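Local coordinates for DUF3856 domain-containing protein (Chlorobium tepidum, PDB 2HR2), which is of unknown function but folds as a TPR-like alpha-alpha superhelix, a scaffold that in relatives commonly binds peptides or partner proteins, at residues K82-F87 with S103-R108. Numbering follows the deposited sequence.
Sequences KALHYF and SAVYSR
A83 meets A104 methyl to methyl, the two CB atoms 4.1 Å apart, where segments 82-87 and 103-108, on helices 73-90 and 97-114, run roughly antiparallel, their axes at 139°. The axes of the two segments come within 9.6 Å. One residue on, L84 carries most of the contact. Its CG lies anti to the carbonyl carbon (chi1 -65°), which sets L84 CG 4.0 Å from A104 CB. L84 CD2 packs on A104 CB at 3.8 Å. The same methyl, L84 CD2, reaches V105 CG2 at 3.5 Å, the leucine crossing the valine at about a right angle. L84 CD1 rests against R108 CD, 3.6 Å away. That arginine runs extended from CG to NE, bringing CD against the leucine while NE forms a salt bridge with D81 on the first helix. An alanine at L84 would probably open a gap above A104 and leave V105 CG2 and CD of R108 without this apolar contact. Further along, the ring of F87 meets that of W101, their planes nearly parallel. The two helices form a hairpin with this contact buried between them; V105 packs on helix 118-134, and Y86 touches helix 52-69, which precedes the hairpin in the chain.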
ATOM      1  N   LYS A  82      -2.896   0.929  -8.567  1.00 60.90           N
ATOM      2  CA  LYS A  82      -1.971   0.004  -9.225  1.00 61.03           C
ATOM      3  C   LYS A  82      -1.702  -1.223  -8.348  1.00 60.59           C
ATOM      4  O   LYS A  82      -1.567  -2.332  -8.858  1.00 60.68           O
ATOM      5  CB  LYS A  82      -0.679   0.704  -9.681  1.00 60.84           C
ATOM      6  CG  LYS A  82      -0.893   1.622 -10.905  1.00 61.17           C
ATOM      7  CD  LYS A  82       0.408   2.141 -11.509  1.00 60.85           C
ATOM      8  N   ALA A  83      -1.654  -1.035  -7.033  1.00 60.33           N
ATOM      9  CA  ALA A  83      -1.467  -2.159  -6.116  1.00 60.78           C
ATOM     10  C   ALA A  83      -2.717  -3.035  -6.070  1.00 60.70           C
ATOM     11  O   ALA A  83      -2.627  -4.264  -6.099  1.00 60.65           O
ATOM     12  CB  ALA A  83      -1.127  -1.661  -4.722  1.00 61.17           C
ATOM     13  N   LEU A  84      -3.881  -2.395  -6.008  1.00 60.64           N
ATOM     14  CA  LEU A  84      -5.152  -3.108  -5.946  1.00 60.49           C
ATOM     15  C   LEU A  84      -5.478  -3.869  -7.230  1.00 60.20           C
ATOM     16  O   LEU A  84      -6.175  -4.883  -7.182  1.00 60.16           O
ATOM     17  CB  LEU A  84      -6.278  -2.139  -5.584  1.00 60.24           C
ATOM     18  CG  LEU A  84      -6.168  -1.539  -4.179  1.00 61.29           C
ATOM     19  CD1 LEU A  84      -7.122  -0.367  -4.006  1.00 61.91           C
ATOM     20  CD2 LEU A  84      -6.407  -2.591  -3.100  1.00 62.30           C
ATOM     21  N   HIS A  85      -4.979  -3.392  -8.370  1.00 60.35           N
ATOM     22  CA  HIS A  85      -5.179  -4.085  -9.646  1.00 60.58           C
ATOM     23  C   HIS A  85      -4.589  -5.495  -9.548  1.00 60.72           C
ATOM     24  O   HIS A  85      -5.140  -6.442 -10.099  1.00 60.86           O
ATOM     25  CB  HIS A  85      -4.537  -3.307 -10.804  1.00 60.59           C
ATOM     26  CG  HIS A  85      -4.765  -3.920 -12.155  1.00 61.48           C
ATOM     27  ND1 HIS A  85      -5.940  -3.758 -12.860  1.00 63.00           N
ATOM     28  CD2 HIS A  85      -3.959  -4.673 -12.941  1.00 62.32           C
ATOM     29  CE1 HIS A  85      -5.854  -4.398 -14.013  1.00 62.34           C
ATOM     30  NE2 HIS A  85      -4.662  -4.959 -14.088  1.00 62.19           N
ATOM     31  N   TYR A  86      -3.473  -5.622  -8.830  1.00 60.86           N
ATOM     32  CA  TYR A  86      -2.831  -6.915  -8.601  1.00 60.27           C
ATOM     33  C   TYR A  86      -3.542  -7.727  -7.515  1.00 60.07           C
ATOM     34  O   TYR A  86      -3.848  -8.900  -7.719  1.00 59.70           O
ATOM     35  CB  TYR A  86      -1.356  -6.725  -8.217  1.00 59.65           C
ATOM     36  CG  TYR A  86      -0.643  -8.013  -7.860  1.00 59.08           C
ATOM     37  CD1 TYR A  86      -0.160  -8.862  -8.852  1.00 58.32           C
ATOM     38  CD2 TYR A  86      -0.446  -8.380  -6.529  1.00 58.42           C
ATOM     39  CE1 TYR A  86       0.494 -10.044  -8.530  1.00 58.23           C
ATOM     40  CE2 TYR A  86       0.208  -9.560  -6.197  1.00 58.40           C
ATOM     41  CZ  TYR A  86       0.675 -10.386  -7.205  1.00 58.85           C
ATOM     42  OH  TYR A  86       1.328 -11.554  -6.892  1.00 59.74           O
ATOM     43  N   PHE A  87      -3.792  -7.107  -6.363  1.00 60.38           N
ATOM     44  CA  PHE A  87      -4.415  -7.817  -5.240  1.00 60.59           C
ATOM     45  C   PHE A  87      -5.825  -8.341  -5.527  1.00 60.58           C
ATOM     46  O   PHE A  87      -6.194  -9.406  -5.034  1.00 60.66           O
ATOM     47  CB  PHE A  87      -4.426  -6.966  -3.963  1.00 60.60           C
ATOM     48  CG  PHE A  87      -3.060  -6.698  -3.391  1.00 60.17           C
ATOM     49  CD1 PHE A  87      -2.237  -7.744  -3.000  1.00 60.24           C
ATOM     50  CD2 PHE A  87      -2.621  -5.399  -3.188  1.00 60.71           C
ATOM     51  CE1 PHE A  87      -0.987  -7.496  -2.458  1.00 60.38           C
ATOM     52  CE2 PHE A  87      -1.371  -5.146  -2.641  1.00 61.06           C
ATOM     53  CZ  PHE A  87      -0.555  -6.196  -2.275  1.00 60.88           C
ATOM     54  N   SER A 103      -3.602  -2.440   3.588  1.00 60.63           N
ATOM     55  CA  SER A 103      -2.940  -1.140   3.566  1.00 60.43           C
ATOM     56  C   SER A 103      -3.327  -0.325   2.329  1.00 60.34           C
ATOM     57  O   SER A 103      -3.628   0.863   2.431  1.00 60.37           O
ATOM     58  CB  SER A 103      -1.418  -1.337   3.604  1.00 59.75           C
ATOM     59  OG  SER A 103      -0.724  -0.114   3.406  1.00 61.47           O
ATOM     60  N   ALA A 104      -3.310  -0.968   1.165  1.00 60.50           N
ATOM     61  CA  ALA A 104      -3.654  -0.305  -0.092  1.00 60.70           C
ATOM     62  C   ALA A 104      -5.104   0.174  -0.124  1.00 60.73           C
ATOM     63  O   ALA A 104      -5.391   1.250  -0.647  1.00 60.87           O
ATOM     64  CB  ALA A 104      -3.380  -1.230  -1.264  1.00 60.81           C
ATOM     65  N   VAL A 105      -6.009  -0.627   0.430  1.00 60.50           N
ATOM     66  CA  VAL A 105      -7.427  -0.271   0.488  1.00 60.38           C
ATOM     67  C   VAL A 105      -7.604   0.929   1.423  1.00 60.39           C
ATOM     68  O   VAL A 105      -8.376   1.841   1.130  1.00 60.06           O
ATOM     69  CB  VAL A 105      -8.292  -1.479   0.946  1.00 59.98           C
ATOM     70  CG1 VAL A 105      -9.756  -1.105   1.098  1.00 60.64           C
ATOM     71  CG2 VAL A 105      -8.177  -2.617  -0.044  1.00 59.13           C
ATOM     72  N   TYR A 106      -6.875   0.919   2.536  1.00 60.29           N
ATOM     73  CA  TYR A 106      -6.910   2.004   3.506  1.00 60.26           C
ATOM     74  C   TYR A 106      -6.354   3.283   2.899  1.00 60.47           C
ATOM     75  O   TYR A 106      -6.952   4.344   3.050  1.00 60.92           O
ATOM     76  CB  TYR A 106      -6.126   1.599   4.747  1.00 60.10           C
ATOM     77  CG  TYR A 106      -6.129   2.616   5.861  1.00 60.26           C
ATOM     78  CD1 TYR A 106      -7.304   2.931   6.536  1.00 60.84           C
ATOM     79  CD2 TYR A 106      -4.949   3.224   6.273  1.00 57.85           C
ATOM     80  CE1 TYR A 106      -7.307   3.849   7.573  1.00 59.95           C
ATOM     81  CE2 TYR A 106      -4.946   4.140   7.297  1.00 59.53           C
ATOM     82  CZ  TYR A 106      -6.125   4.450   7.948  1.00 59.43           C
ATOM     83  OH  TYR A 106      -6.110   5.357   8.983  1.00 58.78           O
ATOM     84  N   SER A 107      -5.223   3.180   2.203  1.00 60.42           N
ATOM     85  CA  SER A 107      -4.633   4.331   1.517  1.00 60.54           C
ATOM     86  C   SER A 107      -5.611   4.927   0.502  1.00 60.42           C
ATOM     87  O   SER A 107      -5.724   6.148   0.385  1.00 60.27           O
ATOM     88  CB  SER A 107      -3.335   3.934   0.797  1.00 60.56           C
ATOM     89  OG  SER A 107      -2.303   3.569   1.698  1.00 60.36           O
ATOM     90  N   ARG A 108      -6.313   4.061  -0.227  1.00 60.44           N
ATOM     91  CA  ARG A 108      -7.282   4.506  -1.213  1.00 60.46           C
ATOM     92  C   ARG A 108      -8.413   5.278  -0.552  1.00 60.70           C
ATOM     93  O   ARG A 108      -8.854   6.300  -1.077  1.00 60.59           O
ATOM     94  CB  ARG A 108      -7.849   3.324  -1.997  1.00 60.85           C
ATOM     95  CG  ARG A 108      -8.802   3.750  -3.098  1.00 60.07           C
ATOM     96  CD  ARG A 108      -9.048   2.653  -4.103  1.00 60.45           C
ATOM     97  NE  ARG A 108      -9.684   3.206  -5.296  1.00 60.23           N
ATOM     98  CZ  ARG A 108     -10.989   3.388  -5.448  1.00 58.64           C
ATOM     99  NH1 ARG A 108     -11.852   3.085  -4.489  1.00 62.10           N
ATOM    100  NH2 ARG A 108     -11.432   3.902  -6.581  1.00 62.03           N
TER